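Local atomic coordinates of hypothetical protein Atu0492 (Agrobacterium tumefaciens, PDB entry 2GMY), a protein that is of unknown function but, as a member of the AhpD-like carboxymuconolactone decarboxylase family, may serve in antioxidant defence. Residues Glu13-Lys16 / Ala17-Leu21; Ser65-Trp68 / Ile69-Ser73. All coordinates share one frame; numbering follows the deposited sequence.

How the contacts relate
Both contacts are local, each made within one continuous stretch of chain, mostly between residues three to five apart, and they illustrate how an all-helical chain builds its faces one turn at a time. From the N terminus, contact 1 comes first, on helix 12-26, where Phe15 and Met19 meet Trp133 of helix 117-139 and the alanine side lies against a second subunit. Contact 2 follows, centred on the short helix 66-70, which packs on helices 32-45 and 49-61 and meets a third subunit. The two stand in series, neither nested nor crossed, and neither closes a long loop. The centres of contact 1 and contact 2 are about 30 Å apart, on opposite sides of the chain's centre.

Contact 1 (Glu13-Lys16 / Ala17-Leu21); sequences EAFK and AVMAL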
loop_
_atom_site.group_PDB
_atom_site.type_symbol
_atom_site.label_atom_id
_atom_site.label_comp_id
_atom_site.label_asym_id
_atom_site.label_seq_id
_atom_site.Cartn_x
_atom_site.Cartn_y
_atom_site.Cartn_z
ATOM N N GLU A 13 -31.165 -19.050 -6.842
ATOM C CA GLU A 13 -31.830 -17.839 -6.367
ATOM C C GLU A 13 -30.883 -16.641 -6.288
ATOM O O GLU A 13 -31.218 -15.540 -6.735
ATOM C CB GLU A 13 -32.437 -18.074 -4.981
ATOM C CG GLU A 13 -33.454 -19.194 -4.915
ATOM C CD GLU A 13 -34.858 -18.708 -5.123
ATOM O OE1 GLU A 13 -35.104 -18.030 -6.150
ATOM O OE2 GLU A 13 -35.717 -19.011 -4.258
ATOM N N ALA A 14 -29.707 -16.872 -5.707
ATOM C CA ALA A 14 -28.696 -15.826 -5.546
ATOM C C ALA A 14 -28.217 -15.364 -6.907
ATOM O O ALA A 14 -28.110 -14.160 -7.164
ATOM C CB ALA A 14 -27.516 -16.336 -4.704
ATOM N N PHE A 15 -27.959 -16.330 -7.785
ATOM C CA PHE A 15 -27.549 -16.043 -9.149
ATOM C C PHE A 15 -28.572 -15.161 -9.881
ATOM O O PHE A 15 -28.201 -14.161 -10.512
ATOM C CB PHE A 15 -27.281 -17.348 -9.902
ATOM C CG PHE A 15 -26.927 -17.150 -11.350
ATOM C CD1 PHE A 15 -25.673 -16.673 -11.716
ATOM C CD2 PHE A 15 -27.849 -17.440 -12.345
ATOM C CE1 PHE A 15 -25.344 -16.484 -13.060
ATOM C CE2 PHE A 15 -27.531 -17.260 -13.690
ATOM C CZ PHE A 15 -26.280 -16.784 -14.045
ATOM N N LYS A 16 -29.854 -15.527 -9.779
ATOM C CA LYS A 16 -30.942 -14.767 -10.398
ATOM C C LYS A 16 -30.997 -13.335 -9.878
ATOM O O LYS A 16 -31.255 -12.404 -10.640
ATOM C CB LYS A 16 -32.288 -15.461 -10.169
ATOM C CG LYS A 16 -32.498 -16.705 -11.010
ATOM C CD LYS A 16 -33.867 -17.300 -10.720
ATOM C CE LYS A 16 -34.004 -18.717 -11.279
ATOM N NZ LYS A 16 -35.408 -19.198 -11.168
ATOM N N ALA A 17 -30.723 -13.157 -8.584
ATOM C CA ALA A 17 -30.763 -11.827 -7.978
ATOM C C ALA A 17 -29.677 -10.938 -8.566
ATOM O O ALA A 17 -29.931 -9.792 -8.882
ATOM C CB ALA A 17 -30.631 -11.902 -6.473
ATOM N N VAL A 18 -28.468 -11.479 -8.732
ATOM C CA VAL A 18 -27.399 -10.701 -9.358
ATOM C C VAL A 18 -27.722 -10.444 -10.825
ATOM O O VAL A 18 -27.484 -9.343 -11.320
ATOM C CB VAL A 18 -26.002 -11.348 -9.182
ATOM C CG1 VAL A 18 -24.932 -10.478 -9.818
ATOM C CG2 VAL A 18 -25.676 -11.541 -7.715
ATOM N N MET A 19 -28.303 -11.439 -11.499
ATOM C CA MET A 19 -28.724 -11.270 -12.899
ATOM C C MET A 19 -29.795 -10.190 -13.084
ATOM O O MET A 19 -29.809 -9.502 -14.118
ATOM C CB MET A 19 -29.184 -12.600 -13.514
ATOM C CG MET A 19 -28.049 -13.549 -13.874
ATOM S SD MET A 19 -26.759 -12.951 -15.048
ATOM C CE MET A 19 -27.652 -12.006 -16.266
ATOM N N ALA A 20 -30.665 -10.023 -12.085
ATOM C CA ALA A 20 -31.675 -8.958 -12.129
ATOM C C ALA A 20 -31.016 -7.579 -12.066
ATOM O O ALA A 20 -31.414 -6.647 -12.780
ATOM C CB ALA A 20 -32.709 -9.132 -11.026
ATOM N N LEU A 21 -29.994 -7.448 -11.221
ATOM C CA LEU A 21 -29.276 -6.172 -11.141
ATOM C C LEU A 21 -28.555 -5.882 -12.454
ATOM O O LEU A 21 -28.578 -4.746 -12.952
ATOM C CB LEU A 21 -28.293 -6.157 -9.968
ATOM C CG LEU A 21 -27.475 -4.869 -9.801
ATOM C CD1 LEU A 21 -28.353 -3.623 -9.702
ATOM C CD2 LEU A 21 -26.562 -4.991 -8.579
#
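Met19 lays its CG over one face of the Phe15 ring, one helical turn further on. CG stands 3.9 Å from the ring centroid and 20° off the ring normal, displaced toward the rim, where Phe15 CZ is its closest ring atom at 3.7 Å: a CH-pi contact. The sulfur comes in more obliquely, with Met19 SD 4.7 Å from the centroid of the Phe15 ring, which makes this a Met-aromatic pair as well. Phe15 carries CG opposite its own N (chi1 177°), while chi1 of Met19 (-76°) sets CG over the ring and the bend at chi2 carries SD alongside it. Beneath them the backbone fixes the spacing: Met19 N donates to Phe15 O at 2.9 Å, in the carbonyl plane. The same i to i+4 pattern joins Ala17 N to Glu13 O, Val18 N to Ala14 O and Ala20 N to Lys16 O. Outward from this frame, Phe15, Val18 and Met19 all touch Trp133 of helix 117-139, whereas Ala14 and Ala17 pack on Tyr24 of a second subunit. The Phe15-Met19 attraction is thus largely dispersion with a weak CH-pi and sulfur-aromatic component, and the hydrogen bonds across the contact all join main-chain atoms.

Contact 2 (Ser65-Trp68 / Ile69-Ser73); sequences SEQW and INLMS
A serine N-cap begins the short helix 66-70: Ser65 OG accepts from Trp68 N at 3.0 Å, and the nearly straight bond (165° at the hydrogen) occupies an amide of the first turn. The next donors run back four residues, Ile69 N to Ser65 O at 3.1 Å, Asn70 N to Glu66 O and Leu71 N to Gln67 O, so Ser65 caps the helix with its hydroxyl and also enters the backbone pattern with its carbonyl. Side chains also pair along this stretch. Ile69 crosses Trp68 at about a right angle, its CG1 lying in the plane of the indole at the ring edge, 4.0 Å from Trp68 CE3. Gln67 and Leu71 run side by side, Gln67 CG touching Leu71 CD1 at 3.5 Å. Over a face of the same indole, rather than at its edge, the bent chain of Met72 puts SD 7° off the ring normal but a distant 5.4 Å from the centroid of the six-membered ring of Trp68, a loose Met-aromatic contact. The polar ends are held from outside: Trp68 NE1 donates to Glu85, Glu66 forms a salt bridge with Arg60 of the same chain, and Gln67 NE2 bonds Asp53 OD1 and Pro145 O, both of a third subunit. Ile69 packs on Val56 and Ser59 of helix 49-61, while Trp68 and Met72 reach Leu37 and Leu40 of helix 32-45, seating the short helix against both.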
loop_
_atom_site.group_PDB
_atom_site.type_symbol
_atom_site.label_atom_id
_atom_site.label_comp_id
_atom_site.label_asym_id
_atom_site.label_seq_id
_atom_site.Cartn_x
_atom_site.Cartn_y
_atom_site.Cartn_z
ATOM N N SER A 65 -12.308 0.164 -30.640
ATOM C CA SER A 65 -11.022 -0.202 -31.248
ATOM C C SER A 65 -10.174 -1.112 -30.353
ATOM O O SER A 65 -10.338 -1.139 -29.129
ATOM C CB SER A 65 -10.234 1.051 -31.614
ATOM O OG SER A 65 -9.703 1.675 -30.455
ATOM N N GLU A 66 -9.237 -1.835 -30.955
ATOM C CA GLU A 66 -8.325 -2.658 -30.143
ATOM C C GLU A 66 -7.472 -1.782 -29.216
ATOM O O GLU A 66 -7.104 -2.214 -28.124
ATOM C CB GLU A 66 -7.461 -3.594 -30.997
ATOM C CG GLU A 66 -8.272 -4.598 -31.839
ATOM C CD GLU A 66 -9.193 -5.483 -31.003
ATOM O OE1 GLU A 66 -8.769 -5.954 -29.925
ATOM O OE2 GLU A 66 -10.341 -5.726 -31.428
ATOM N N GLN A 67 -7.177 -0.557 -29.645
ATOM C CA GLN A 67 -6.411 0.371 -28.823
ATOM C C GLN A 67 -7.226 0.774 -27.593
ATOM O O GLN A 67 -6.730 0.753 -26.469
ATOM C CB GLN A 67 -6.073 1.600 -29.644
ATOM C CG GLN A 67 -4.798 2.259 -29.262
ATOM C CD GLN A 67 -4.364 3.302 -30.272
ATOM O OE1 GLN A 67 -5.194 4.026 -30.843
ATOM N NE2 GLN A 67 -3.065 3.391 -30.491
ATOM N N TRP A 68 -8.482 1.136 -27.815
ATOM C CA TRP A 68 -9.390 1.495 -26.723
ATOM C C TRP A 68 -9.461 0.368 -25.695
ATOM O O TRP A 68 -9.464 0.607 -24.480
ATOM C CB TRP A 68 -10.773 1.754 -27.304
ATOM C CG TRP A 68 -11.816 2.336 -26.390
ATOM C CD1 TRP A 68 -12.158 3.652 -26.279
ATOM C CD2 TRP A 68 -12.704 1.617 -25.523
ATOM N NE1 TRP A 68 -13.194 3.800 -25.385
ATOM C CE2 TRP A 68 -13.550 2.567 -24.910
ATOM C CE3 TRP A 68 -12.867 0.258 -25.207
ATOM C CZ2 TRP A 68 -14.546 2.210 -24.001
ATOM C CZ3 TRP A 68 -13.864 -0.103 -24.290
ATOM C CH2 TRP A 68 -14.688 0.874 -23.697
ATOM N N ILE A 69 -9.542 -0.862 -26.193
ATOM C CA ILE A 69 -9.614 -2.069 -25.350
ATOM C C ILE A 69 -8.287 -2.341 -24.621
ATOM O O ILE A 69 -8.256 -2.488 -23.388
ATOM C CB ILE A 69 -10.009 -3.286 -26.214
ATOM C CG1 ILE A 69 -11.446 -3.125 -26.730
ATOM C CG2 ILE A 69 -9.836 -4.597 -25.445
ATOM C CD1 ILE A 69 -11.830 -4.206 -27.775
ATOM N N ASN A 70 -7.191 -2.388 -25.371
ATOM C CA ASN A 70 -5.893 -2.744 -24.789
ATOM C C ASN A 70 -5.260 -1.721 -23.872
ATOM O O ASN A 70 -4.477 -2.083 -22.989
ATOM C CB ASN A 70 -4.911 -3.117 -25.877
ATOM C CG ASN A 70 -5.174 -4.493 -26.404
ATOM O OD1 ASN A 70 -5.654 -4.656 -27.527
ATOM N ND2 ASN A 70 -4.900 -5.499 -25.583
ATOM N N LEU A 71 -5.582 -0.449 -24.055
ATOM C CA LEU A 71 -4.953 0.578 -23.246
ATOM C C LEU A 71 -5.705 0.866 -21.953
ATOM O O LEU A 71 -5.301 1.700 -21.168
ATOM C CB LEU A 71 -4.739 1.850 -24.052
ATOM C CG LEU A 71 -3.563 1.803 -25.031
ATOM C CD1 LEU A 71 -3.717 2.902 -25.985
ATOM C CD2 LEU A 71 -2.259 1.947 -24.302
ATOM N N MET A 72 -6.785 0.139 -21.728
ATOM C CA MET A 72 -7.604 0.433 -20.576
ATOM C C MET A 72 -6.892 0.146 -19.274
ATOM O O MET A 72 -7.222 0.692 -18.256
ATOM C CB MET A 72 -8.906 -0.318 -20.585
ATOM C CG MET A 72 -9.735 0.198 -19.493
ATOM S SD MET A 72 -10.699 1.521 -20.163
ATOM C CE MET A 72 -12.029 0.420 -20.350
ATOM N N SER A 73 -5.938 -0.765 -19.326
ATOM C CA SER A 73 -5.202 -1.136 -18.142
ATOM C C SER A 73 -4.282 -0.002 -17.709
ATOM O O SER A 73 -3.828 0.013 -16.599
ATOM C CB SER A 73 -4.390 -2.403 -18.397
ATOM O OG SER A 73 -3.420 -2.187 -19.370
#